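Local coordinates for protein (sliding clamp) (Enterobacteria phage RB69, PDB 1B77) that probably forms the trimeric ring that encircles DNA and tethers the phage replicative DNA polymerase to its template during processive synthesis, at residues A139-N142 with I147-N150; T170-D173 with N177-F180. One frame throughout, in Å; residues are numbered along the deposited sequence.

Contact 1: residues A139-N142 with I147-N150; sequences AITN and IVIN
Thr-141 and Val-148 face each other as an antiparallel hydrogen-bonded pair in the hairpin of strands 137-143 and 146-152. Two nearly straight bonds join them: Thr-141 N gives to Val-148 O, and Val-148 N to Thr-141 O, both at 2.8 Å. On the same face their side chains lie alongside each other, and Thr-141 CG2 meets Val-148 CG2 at 3.5 Å, tighter than an ordinary methyl contact. With Thr-141 OG1 anti to the backbone N (chi1 -169°), the methyl is left to meet Val-148, while the hydroxyl is hydrogen-bonded to the backbone carbonyl of Phe-178 on strand 178-183. The Thr-141 methyl also reaches the amide of Asn-150, 3.8 Å from ND2.

At the next hydrogen-bonded pair, Ala-139 N donates to Asn-150 O at 2.8 Å and lies in the plane of that carbonyl; Asn-150 N returns a bond to Ala-139 O. The small Ala-139 side chain adds little, so this residue is covered mainly through its backbone.

The other face is largely apolar, with Asn-142 at its end. Ile-140 turns CG2 to CG2 of Ile-147 (3.6 Å), and its CG1 runs beside CG1 of Ile-149, 3.9 Å away, in the non-hydrogen-bonded pair between them. Ile-140 CA also sits 3.2 Å from Val-148 O, a CA-H...O contact that supplements the ladder.

The hairpin is thus two-sided: Ile-140, Ile-147 and Ile-149 make a buried apolar patch, whereas the face of Ala-139, Thr-141, Val-148 and Asn-150 is mixed, Asn-150 OD1 bonding to the hydroxyl of Ser-166 on strand 165-171.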
ATOM      1  N   ALA A 139     -27.319  11.997  11.711  1.00 32.00           N
ATOM      2  CA  ALA A 139     -28.679  12.109  12.210  1.00 32.38           C
ATOM      3  C   ALA A 139     -29.651  12.079  11.035  1.00 32.57           C
ATOM      4  O   ALA A 139     -29.518  12.854  10.087  1.00 32.57           O
ATOM      5  CB  ALA A 139     -28.848  13.405  12.995  1.00 32.15           C
ATOM      6  N   ILE A 140     -30.615  11.169  11.091  1.00 32.94           N
ATOM      7  CA  ILE A 140     -31.617  11.059  10.036  1.00 33.52           C
ATOM      8  C   ILE A 140     -32.847  11.791  10.559  1.00 34.19           C
ATOM      9  O   ILE A 140     -33.434  11.403  11.573  1.00 34.11           O
ATOM     10  CB  ILE A 140     -31.931   9.578   9.732  1.00 33.14           C
ATOM     11  CG1 ILE A 140     -30.620   8.843   9.420  1.00 32.86           C
ATOM     12  CG2 ILE A 140     -32.870   9.470   8.540  1.00 32.36           C
ATOM     13  CD1 ILE A 140     -30.744   7.338   9.331  1.00 32.67           C
ATOM     14  N   THR A 141     -33.226  12.865   9.876  1.00 35.06           N
ATOM     15  CA  THR A 141     -34.351  13.668  10.328  1.00 36.05           C
ATOM     16  C   THR A 141     -35.300  14.136   9.226  1.00 36.95           C
ATOM     17  O   THR A 141     -34.978  14.073   8.034  1.00 36.97           O
ATOM     18  CB  THR A 141     -33.827  14.904  11.082  1.00 35.95           C
ATOM     19  OG1 THR A 141     -34.911  15.564  11.744  1.00 36.30           O
ATOM     20  CG2 THR A 141     -33.170  15.871  10.114  1.00 35.59           C
ATOM     21  N   ASN A 142     -36.475  14.603   9.638  1.00 37.84           N
ATOM     22  CA  ASN A 142     -37.468  15.105   8.694  1.00 39.09           C
ATOM     23  C   ASN A 142     -37.245  16.596   8.520  1.00 39.49           C
ATOM     24  O   ASN A 142     -37.201  17.345   9.496  1.00 39.78           O
ATOM     25  CB  ASN A 142     -38.896  14.839   9.199  1.00 39.45           C
ATOM     26  CG  ASN A 142     -39.195  15.523  10.523  1.00 40.23           C
ATOM     27  OD1 ASN A 142     -38.519  15.288  11.529  1.00 40.80           O
ATOM     28  ND2 ASN A 142     -40.219  16.371  10.533  1.00 40.56           N
ATOM     29  N   ILE A 147     -36.619  13.486   3.925  1.00 38.03           N
ATOM     30  CA  ILE A 147     -35.894  12.811   4.988  1.00 37.14           C
ATOM     31  C   ILE A 147     -34.459  13.145   4.642  1.00 36.68           C
ATOM     32  O   ILE A 147     -34.051  12.996   3.488  1.00 36.43           O
ATOM     33  CB  ILE A 147     -36.078  11.276   4.953  1.00 37.45           C
ATOM     34  CG1 ILE A 147     -37.548  10.918   5.160  1.00 37.28           C
ATOM     35  CG2 ILE A 147     -35.237  10.616   6.058  1.00 36.90           C
ATOM     36  CD1 ILE A 147     -38.085  11.317   6.507  1.00 37.83           C
ATOM     37  N   VAL A 148     -33.701  13.623   5.620  1.00 35.95           N
ATOM     38  CA  VAL A 148     -32.315  13.971   5.364  1.00 35.46           C
ATOM     39  C   VAL A 148     -31.354  13.374   6.378  1.00 35.05           C
ATOM     40  O   VAL A 148     -31.731  13.066   7.506  1.00 35.12           O
ATOM     41  CB  VAL A 148     -32.119  15.500   5.350  1.00 35.44           C
ATOM     42  CG1 VAL A 148     -33.019  16.125   4.296  1.00 35.18           C
ATOM     43  CG2 VAL A 148     -32.417  16.075   6.725  1.00 35.58           C
ATOM     44  N   ILE A 149     -30.110  13.201   5.946  1.00 34.69           N
ATOM     45  CA  ILE A 149     -29.048  12.677   6.795  1.00 34.16           C
ATOM     46  C   ILE A 149     -28.024  13.781   6.984  1.00 34.00           C
ATOM     47  O   ILE A 149     -27.430  14.244   6.013  1.00 34.09           O
ATOM     48  CB  ILE A 149     -28.321  11.478   6.146  1.00 33.92           C
ATOM     49  CG1 ILE A 149     -29.260  10.277   6.060  1.00 33.77           C
ATOM     50  CG2 ILE A 149     -27.072  11.138   6.943  1.00 33.64           C
ATOM     51  CD1 ILE A 149     -28.594   9.002   5.559  1.00 33.81           C
ATOM     52  N   ASN A 150     -27.837  14.215   8.228  1.00 33.97           N
ATOM     53  CA  ASN A 150     -26.853  15.247   8.537  1.00 33.58           C
ATOM     54  C   ASN A 150     -25.673  14.586   9.238  1.00 33.53           C
ATOM     55  O   ASN A 150     -25.861  13.718  10.095  1.00 33.36           O
ATOM     56  CB  ASN A 150     -27.451  16.322   9.448  1.00 33.30           C
ATOM     57  CG  ASN A 150     -28.509  17.149   8.761  1.00 33.22           C
ATOM     58  OD1 ASN A 150     -28.274  17.728   7.700  1.00 32.83           O
ATOM     59  ND2 ASN A 150     -29.686  17.215   9.367  1.00 33.30           N
TER

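Contact 2: residues T170-D173 with N177-F180; sequences TDYD and NFNF
Tyr-172 and Phe-178 meet from backbones that are not paired: the nearest CA atoms of 170-173 and 177-180, those of Tyr-172 and Asn-177, stand 10.2 Å apart, and no hydrogen bond crosses between the segments. The gap is spanned by two aromatic side chains in a T-shaped (edge-to-face) stack. Phe-178 presents its edge to one face of the Tyr-172 ring, with ring centres 5.5 Å apart and planes inclined at 70°.

The touching is done by a single corner of the phenylalanine. Its CE2 comes to 3.9 Å from Tyr-172 CZ and 4.0 Å from Tyr-172 OH, so the edge is directed at the phenol end of the tyrosine ring, away from CB. The Tyr-172 hydroxyl oxygen in turn lies near the plane of the Phe-178 ring, beside that edge. The CB of Tyr-172 is directed toward 177-180, and CG, anti to the backbone N (chi1 177°), carries the ring on; Phe-178 holds CG between its N and carbonyl carbon (chi1 51°), and the end of its ring draws nearer to Tyr-172 than its CB direction would suggest. A single C-H, that of CE2, thus points at the tyrosine face near CZ. At its far end the phenol is fixed by a hydrogen bond with the carbonyl of Asn-176, in the turn joining the two segments, which should limit how far the ring can swing.

In the five-stranded antiparallel sheet, strands 165-171 and 178-183 are separated by 146-152 and 137-143, and the aromatic pair bridges over these two. Val-114 of strand 114-118, which belongs to the other sheet, packs against both rings.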
ATOM      1  N   THR A 170     -35.402  10.710   0.579  1.00 37.64           N
ATOM      2  CA  THR A 170     -36.722  10.651  -0.044  1.00 38.73           C
ATOM      3  C   THR A 170     -37.675  11.722   0.483  1.00 39.73           C
ATOM      4  O   THR A 170     -37.348  12.454   1.426  1.00 39.82           O
ATOM      5  CB  THR A 170     -37.372   9.287   0.199  1.00 38.49           C
ATOM      6  OG1 THR A 170     -37.486   9.067   1.610  1.00 38.06           O
ATOM      7  CG2 THR A 170     -36.539   8.178  -0.417  1.00 38.14           C
ATOM      8  N   ASP A 171     -38.856  11.798  -0.128  1.00 40.73           N
ATOM      9  CA  ASP A 171     -39.864  12.770   0.276  1.00 41.96           C
ATOM     10  C   ASP A 171     -40.592  12.255   1.503  1.00 42.59           C
ATOM     11  O   ASP A 171     -40.806  11.057   1.646  1.00 42.35           O
ATOM     12  CB  ASP A 171     -40.887  13.009  -0.842  1.00 42.39           C
ATOM     13  CG  ASP A 171     -40.246  13.475  -2.141  1.00 42.59           C
ATOM     14  OD1 ASP A 171     -39.377  14.365  -2.100  1.00 42.93           O
ATOM     15  OD2 ASP A 171     -40.629  12.949  -3.206  1.00 43.37           O
ATOM     16  N   TYR A 172     -40.966  13.165   2.393  1.00 43.57           N
ATOM     17  CA  TYR A 172     -41.682  12.786   3.604  1.00 44.79           C
ATOM     18  C   TYR A 172     -42.854  13.721   3.833  1.00 45.90           C
ATOM     19  O   TYR A 172     -42.668  14.891   4.174  1.00 46.22           O
ATOM     20  CB  TYR A 172     -40.760  12.824   4.824  1.00 44.24           C
ATOM     21  CG  TYR A 172     -41.483  12.508   6.116  1.00 43.82           C
ATOM     22  CD1 TYR A 172     -42.032  11.243   6.342  1.00 43.50           C
ATOM     23  CD2 TYR A 172     -41.632  13.473   7.115  1.00 43.62           C
ATOM     24  CE1 TYR A 172     -42.704  10.945   7.526  1.00 43.47           C
ATOM     25  CE2 TYR A 172     -42.306  13.189   8.304  1.00 43.29           C
ATOM     26  CZ  TYR A 172     -42.838  11.922   8.502  1.00 43.39           C
ATOM     27  OH  TYR A 172     -43.496  11.628   9.675  1.00 43.41           O
ATOM     28  N   ASP A 173     -44.060  13.189   3.660  1.00 47.20           N
ATOM     29  CA  ASP A 173     -45.281  13.965   3.833  1.00 48.41           C
ATOM     30  C   ASP A 173     -45.938  13.640   5.163  1.00 48.66           C
ATOM     31  O   ASP A 173     -47.012  14.154   5.478  1.00 49.05           O
ATOM     32  CB  ASP A 173     -46.246  13.649   2.698  1.00 49.35           C
ATOM     33  CG  ASP A 173     -45.556  13.631   1.349  1.00 50.54           C
ATOM     34  OD1 ASP A 173     -44.836  14.608   1.030  1.00 51.20           O
ATOM     35  OD2 ASP A 173     -45.726  12.632   0.612  1.00 51.34           O
ATOM     36  N   ASN A 177     -42.352  13.884  13.695  1.00 44.52           N
ATOM     37  CA  ASN A 177     -41.047  14.567  13.664  1.00 43.21           C
ATOM     38  C   ASN A 177     -40.029  13.628  14.316  1.00 42.11           C
ATOM     39  O   ASN A 177     -40.390  12.830  15.181  1.00 41.92           O
ATOM     40  CB  ASN A 177     -41.110  15.880  14.453  1.00 43.48           C
ATOM     41  CG  ASN A 177     -42.143  16.832  13.897  1.00 43.67           C
ATOM     42  OD1 ASN A 177     -41.950  17.430  12.837  1.00 43.99           O
ATOM     43  ND2 ASN A 177     -43.261  16.970  14.609  1.00 43.87           N
ATOM     44  N   PHE A 178     -38.766  13.720  13.919  1.00 40.76           N
ATOM     45  CA  PHE A 178     -37.756  12.832  14.480  1.00 39.37           C
ATOM     46  C   PHE A 178     -36.340  13.229  14.099  1.00 38.62           C
ATOM     47  O   PHE A 178     -36.108  13.865  13.073  1.00 38.35           O
ATOM     48  CB  PHE A 178     -38.030  11.395  14.015  1.00 39.14           C
ATOM     49  CG  PHE A 178     -38.208  11.267  12.524  1.00 38.75           C
ATOM     50  CD1 PHE A 178     -37.104  11.273  11.675  1.00 38.65           C
ATOM     51  CD2 PHE A 178     -39.482  11.199  11.963  1.00 38.58           C
ATOM     52  CE1 PHE A 178     -37.266  11.216  10.289  1.00 38.65           C
ATOM     53  CE2 PHE A 178     -39.654  11.142  10.582  1.00 38.57           C
ATOM     54  CZ  PHE A 178     -38.544  11.151   9.744  1.00 38.69           C
ATOM     55  N   ASN A 179     -35.398  12.850  14.954  1.00 37.79           N
ATOM     56  CA  ASN A 179     -33.980  13.113  14.746  1.00 36.79           C
ATOM     57  C   ASN A 179     -33.239  11.899  15.305  1.00 36.35           C
ATOM     58  O   ASN A 179     -32.773  11.910  16.453  1.00 36.26           O
ATOM     59  CB  ASN A 179     -33.551  14.385  15.479  1.00 36.80           C
ATOM     60  CG  ASN A 179     -32.138  14.813  15.125  1.00 36.86           C
ATOM     61  OD1 ASN A 179     -31.170  14.413  15.772  1.00 37.44           O
ATOM     62  ND2 ASN A 179     -32.013  15.616  14.076  1.00 36.47           N
ATOM     63  N   PHE A 180     -33.169  10.844  14.493  1.00 35.39           N
ATOM     64  CA  PHE A 180     -32.508   9.608  14.897  1.00 34.79           C
ATOM     65  C   PHE A 180     -31.001   9.728  14.722  1.00 34.37           C
ATOM     66  O   PHE A 180     -30.513   9.992  13.624  1.00 34.38           O
ATOM     67  CB  PHE A 180     -33.036   8.418  14.083  1.00 34.34           C
ATOM     68  CG  PHE A 180     -34.513   8.175  14.243  1.00 33.98           C
ATOM     69  CD1 PHE A 180     -35.021   7.600  15.407  1.00 33.70           C
ATOM     70  CD2 PHE A 180     -35.400   8.511  13.224  1.00 33.55           C
ATOM     71  CE1 PHE A 180     -36.397   7.362  15.548  1.00 33.37           C
ATOM     72  CE2 PHE A 180     -36.771   8.275  13.361  1.00 33.25           C
ATOM     73  CZ  PHE A 180     -37.266   7.700  14.522  1.00 32.93           C
TER

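Along the chain the contacts follow in series, neither nested nor crossed. Contact 1 closes first, where strand 137-143 turns back into 146-152; strand 165-171 then adds to the outer side of that hairpin, and contact 2 closes the short turn leading from it to 178-183, which pairs with the other side, along 137-143. Their centres lie about 7 Å apart, and they meet directly: Ile-147 CD1 packs 3.3 Å from Phe-178 CZ and 3.5 Å from Tyr-172 CB. Contact 1 forms the central hairpin and contact 2 joins its two flanking strands side chain to side chain across it, while backbone bonds such as Ile-140 N to Phe-180 O make the sheet itself.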